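Local coordinates for activator of Hsp90 ATPase homologue 1/2-like C-terminal domain-containing protein (Staphylococcus saprophyticus subsp. saprophyticus, PDB 3Q6A), which is of unknown function but belongs to the AHA1 family, within the Bet v 1-like clan, many of whose members bind hydrophobic ligands, at residues D[17-23]-D[35-39]; D[90-94]-D[112-116]. One frame throughout, in Å; residues are numbered along the deposited sequence.

Contact 1 of 2, residues D[17-23]-D[35-39]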
# COMPACT_ATOMS: atom_id res chain seq x y z
N PHE D 17 0.15 6.30 -17.45
CA PHE D 17 0.56 7.70 -17.55
C PHE D 17 -0.68 8.57 -17.57
O PHE D 17 -0.78 9.55 -16.83
CB PHE D 17 1.37 7.92 -18.84
CG PHE D 17 1.74 9.37 -19.10
CD1 PHE D 17 2.86 9.94 -18.51
CD2 PHE D 17 0.94 10.15 -19.93
CE1 PHE D 17 3.19 11.28 -18.75
CE2 PHE D 17 1.26 11.49 -20.17
CZ PHE D 17 2.39 12.06 -19.58
N GLU D 18 -1.65 8.19 -18.40
CA GLU D 18 -2.89 8.94 -18.52
C GLU D 18 -3.67 9.02 -17.21
O GLU D 18 -4.36 10.00 -16.96
CB GLU D 18 -3.80 8.32 -19.59
CG GLU D 18 -3.36 8.58 -21.03
CD GLU D 18 -3.34 10.07 -21.40
OE1 GLU D 18 -4.37 10.75 -21.24
OE2 GLU D 18 -2.29 10.54 -21.87
N ALA D 19 -3.56 7.98 -16.39
CA ALA D 19 -4.26 7.94 -15.11
C ALA D 19 -3.87 9.13 -14.23
O ALA D 19 -4.71 9.63 -13.47
CB ALA D 19 -3.96 6.61 -14.38
N PHE D 20 -2.63 9.57 -14.33
CA PHE D 20 -2.16 10.71 -13.52
C PHE D 20 -2.50 12.06 -14.14
O PHE D 20 -3.13 12.91 -13.49
CB PHE D 20 -0.63 10.67 -13.32
CG PHE D 20 -0.13 9.59 -12.36
CD1 PHE D 20 0.12 8.29 -12.81
CD2 PHE D 20 0.13 9.91 -11.03
CE1 PHE D 20 0.63 7.31 -11.93
CE2 PHE D 20 0.64 8.95 -10.14
CZ PHE D 20 0.90 7.64 -10.59
N VAL D 21 -2.10 12.28 -15.40
CA VAL D 21 -2.32 13.56 -16.06
C VAL D 21 -3.74 13.94 -16.46
O VAL D 21 -4.05 15.12 -16.60
CB VAL D 21 -1.42 13.71 -17.32
CG1 VAL D 21 0.05 13.45 -16.97
CG2 VAL D 21 -1.88 12.77 -18.42
N ASP D 22 -4.61 12.95 -16.65
CA ASP D 22 -5.99 13.23 -17.04
C ASP D 22 -6.85 13.64 -15.86
O ASP D 22 -7.17 12.82 -14.99
CB ASP D 22 -6.60 12.01 -17.72
CG ASP D 22 -7.94 12.31 -18.37
OD1 ASP D 22 -8.76 13.02 -17.76
OD2 ASP D 22 -8.16 11.81 -19.48
N PRO D 23 -7.28 14.91 -15.82
CA PRO D 23 -8.11 15.43 -14.73
C PRO D 23 -9.28 14.53 -14.35
O PRO D 23 -9.73 14.53 -13.20
CB PRO D 23 -8.58 16.78 -15.27
CG PRO D 23 -7.41 17.21 -16.09
CD PRO D 23 -7.09 15.95 -16.85
N SER D 35 -7.00 20.66 -11.87
CA SER D 35 -7.47 21.84 -12.59
C SER D 35 -7.42 21.60 -14.10
O SER D 35 -8.35 21.96 -14.82
CB SER D 35 -6.63 23.06 -12.21
OG SER D 35 -5.25 22.86 -12.49
N GLU D 36 -6.34 20.98 -14.56
CA GLU D 36 -6.18 20.68 -15.98
C GLU D 36 -5.14 19.58 -16.17
O GLU D 36 -4.47 19.19 -15.21
CB GLU D 36 -5.75 21.94 -16.75
CG GLU D 36 -4.43 22.54 -16.28
CD GLU D 36 -3.96 23.70 -17.15
OE1 GLU D 36 -3.76 23.50 -18.37
OE2 GLU D 36 -3.78 24.81 -16.62
N ARG D 37 -5.02 19.09 -17.40
CA ARG D 37 -4.07 18.03 -17.72
C ARG D 37 -2.65 18.44 -17.34
O ARG D 37 -2.26 19.60 -17.49
CB ARG D 37 -4.13 17.69 -19.21
CG ARG D 37 -3.16 16.60 -19.64
CD ARG D 37 -3.12 16.44 -21.16
NE ARG D 37 -2.10 15.47 -21.59
CZ ARG D 37 -2.31 14.16 -21.73
NH1 ARG D 37 -3.50 13.64 -21.49
NH2 ARG D 37 -1.31 13.38 -22.08
N TRP D 38 -1.89 17.49 -16.84
CA TRP D 38 -0.52 17.75 -16.43
C TRP D 38 0.39 17.98 -17.63
O TRP D 38 0.64 17.07 -18.43
CB TRP D 38 -0.01 16.59 -15.57
CG TRP D 38 -0.76 16.42 -14.28
CD1 TRP D 38 -1.99 16.93 -13.97
CD2 TRP D 38 -0.34 15.67 -13.13
NE1 TRP D 38 -2.35 16.56 -12.69
CE2 TRP D 38 -1.36 15.79 -12.16
CE3 TRP D 38 0.80 14.92 -12.83
CZ2 TRP D 38 -1.27 15.17 -10.91
CZ3 TRP D 38 0.89 14.31 -11.58
CH2 TRP D 38 -0.14 14.45 -10.64
N GLU D 39 0.89 19.21 -17.76
CA GLU D 39 1.78 19.58 -18.87
C GLU D 39 3.06 20.24 -18.36
O GLU D 39 3.05 20.96 -17.37
CB GLU D 39 1.04 20.53 -19.81
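Charge pairing holds the outer side of this contact. Arg37 reaches back along the helix in an extended conformation and meets the carboxylate of Glu18 end-on: NH1 of Arg37 donates to OE1 of Glu18 at 3.0 Å, and NH2 of Arg37 donates to OE2 of Glu18, also at 3.0 Å, giving a two-pronged salt bridge. The guanidinium also lies with one face over CG2 of Val21, 3.6 Å from Arg37 NH1, while Arg37 NH2 comes to 3.7 Å from CE2 of Phe17 at that ring's edge.

The backbone link is a single hydrogen bond, from Trp38 N to Val21 O at 3.2 Å. Val21 closes helix 13-21, so its carbonyl is open to a partner from another part of the chain; CA of Arg37 adds a CA-H...O contact to the same Val21 O at 3.1 Å. In the helix-grip fold of the Bet v 1-like clan, this short helix follows the first strand, and here its C-terminal end is tied to the loop leading into strand 43-48.

Packing does the rest. The indole of Trp38 lies against the last helical turn, with Val21 CA over the face of its five-membered ring, a CH-pi contact, Val21 CG1 3.4 Å from Trp38 CB, and Phe20 CB 4.3 Å from Trp38 CZ3. Beyond the helix, Pro23 lays its ring against the Glu36-Arg37 backbone, Pro23 CG 3.3 Å from Arg37 N.

Contact 2 of 2, residues D[90-94]-D[112-116]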
# COMPACT_ATOMS: atom_id res chain seq x y z
N VAL D 90 5.69 1.34 -12.26
CA VAL D 90 5.71 2.76 -11.92
C VAL D 90 6.75 2.93 -10.81
O VAL D 90 6.78 2.16 -9.85
CB VAL D 90 4.34 3.24 -11.39
CG1 VAL D 90 4.40 4.76 -11.11
CG2 VAL D 90 3.25 2.91 -12.38
N THR D 91 7.60 3.93 -10.94
CA THR D 91 8.60 4.17 -9.93
C THR D 91 8.45 5.58 -9.41
O THR D 91 8.65 6.53 -10.16
CB THR D 91 10.02 4.01 -10.50
OG1 THR D 91 10.15 2.71 -11.08
CG2 THR D 91 11.05 4.16 -9.39
N THR D 92 8.07 5.71 -8.15
CA THR D 92 7.94 7.04 -7.55
C THR D 92 9.22 7.31 -6.77
O THR D 92 9.75 6.43 -6.10
CB THR D 92 6.71 7.16 -6.60
OG1 THR D 92 6.76 6.13 -5.61
CG2 THR D 92 5.40 7.06 -7.38
N THR D 93 9.72 8.53 -6.87
CA THR D 93 10.92 8.92 -6.15
C THR D 93 10.72 10.29 -5.52
O THR D 93 10.39 11.27 -6.20
CB THR D 93 12.15 9.00 -7.08
OG1 THR D 93 12.44 7.71 -7.62
CG2 THR D 93 13.36 9.49 -6.30
N GLU D 94 10.86 10.35 -4.20
CA GLU D 94 10.73 11.62 -3.48
C GLU D 94 12.09 11.78 -2.82
O GLU D 94 12.45 11.04 -1.90
CB GLU D 94 9.60 11.57 -2.44
CG GLU D 94 9.54 12.84 -1.59
CD GLU D 94 8.31 12.92 -0.70
OE1 GLU D 94 7.77 11.88 -0.30
OE2 GLU D 94 7.90 14.06 -0.39
N TRP D 112 3.24 6.75 -0.40
CA TRP D 112 3.59 6.34 -1.76
C TRP D 112 3.12 4.93 -2.05
O TRP D 112 2.54 4.68 -3.10
CB TRP D 112 5.10 6.42 -1.98
CG TRP D 112 5.60 7.83 -2.10
CD1 TRP D 112 6.41 8.50 -1.21
CD2 TRP D 112 5.28 8.77 -3.14
NE1 TRP D 112 6.61 9.80 -1.64
CE2 TRP D 112 5.93 9.99 -2.81
CE3 TRP D 112 4.51 8.70 -4.31
CZ2 TRP D 112 5.83 11.12 -3.62
CZ3 TRP D 112 4.41 9.83 -5.11
CH2 TRP D 112 5.06 11.03 -4.76
N VAL D 113 3.32 4.02 -1.09
CA VAL D 113 2.88 2.64 -1.30
C VAL D 113 1.37 2.57 -1.41
O VAL D 113 0.85 1.89 -2.27
CB VAL D 113 3.33 1.72 -0.16
CG1 VAL D 113 2.81 0.30 -0.41
CG2 VAL D 113 4.86 1.73 -0.07
N TYR D 114 0.67 3.27 -0.53
CA TYR D 114 -0.79 3.26 -0.58
C TYR D 114 -1.30 3.85 -1.91
O TYR D 114 -2.15 3.25 -2.57
CB TYR D 114 -1.36 4.06 0.59
CG TYR D 114 -2.86 3.98 0.66
CD1 TYR D 114 -3.51 2.75 0.79
CD2 TYR D 114 -3.65 5.13 0.56
CE1 TYR D 114 -4.91 2.67 0.82
CE2 TYR D 114 -5.05 5.05 0.59
CZ TYR D 114 -5.67 3.82 0.72
OH TYR D 114 -7.05 3.75 0.77
N MSE D 115 -0.81 5.02 -2.31
CA MSE D 115 -1.28 5.62 -3.56
C MSE D 115 -1.08 4.67 -4.75
O MSE D 115 -1.98 4.53 -5.59
CB MSE D 115 -0.57 6.95 -3.84
CG MSE D 115 -1.02 7.69 -5.15
SE MSE D 115 -0.21 7.14 -6.71
CE MSE D 115 1.35 7.89 -6.51
N LEU D 116 0.07 4.02 -4.81
CA LEU D 116 0.38 3.11 -5.92
C LEU D 116 -0.50 1.87 -5.86
O LEU D 116 -0.82 1.27 -6.89
CB LEU D 116 1.89 2.75 -5.90
CG LEU D 116 2.82 3.92 -6.28
CD1 LEU D 116 4.29 3.56 -6.05
CD2 LEU D 116 2.58 4.27 -7.76
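Strand 87-94 and the long C-terminal helix 102-125 face each other here in the helix-grip arrangement of the Bet v 1-like clan, in which an antiparallel sheet curves round that helix. The two short segments run nearly antiparallel, at 152°, with their axes 10.2 Å apart at closest approach, so it is side chains that bridge the gap.

At the start of the strand segment, Val90 points its CA-CB bond at the helix and sets CG1 3.8 Å from CD2 of Leu116, a purely apolar touch; Val16 of helix 13-21 packs on the same valine. The CA-CB bonds of Thr91 and Thr93 point away from the helix, leaving the inward positions to Val90, Thr92 and Glu94.

Thr92 is the centre of the contact, meeting three helix residues. Its CB lies 3.5 Å from CE3 of Trp112, its OG1 3.6 Å from CD1 of Leu116, and its CG2 4.2 Å from CE of Met115, a selenomethionine in this crystal. Trp112 and Leu116 are one helical turn apart, joined by the backbone bond from Leu116 N to Trp112 O, and Thr92 fits between their side chains.

At the far end, Glu94, with an extended side chain, reaches the edge of the Trp112 indole. There, inside the protein, Trp112 NE1 donates to Glu94 OE1 in a short, nearly straight hydrogen bond: 2.7 Å, with 167° at the hydrogen.

Contact 2 is fully buried near the middle of the chain and joins the sheet to the long C-terminal helix; contact 1, nearer the surface, fastens the end of helix 13-21 to a loop. Their chemistry follows: contact 1 has an ion pair on its more open side and a main-chain hydrogen bond, whereas contact 2 relies on side chains, with one buried indole-carboxylate hydrogen bond beside van der Waals contacts. A tryptophan takes part in each: Trp38 offers its ring face to Val21 CA, while Trp112 donates from its ring nitrogen as well as packing on Thr92. Although their centres are about 16 Å apart, the two meet where Phe20 CE2 lies 3.8 Å from Met115 CE, which packs the short helix against the long one.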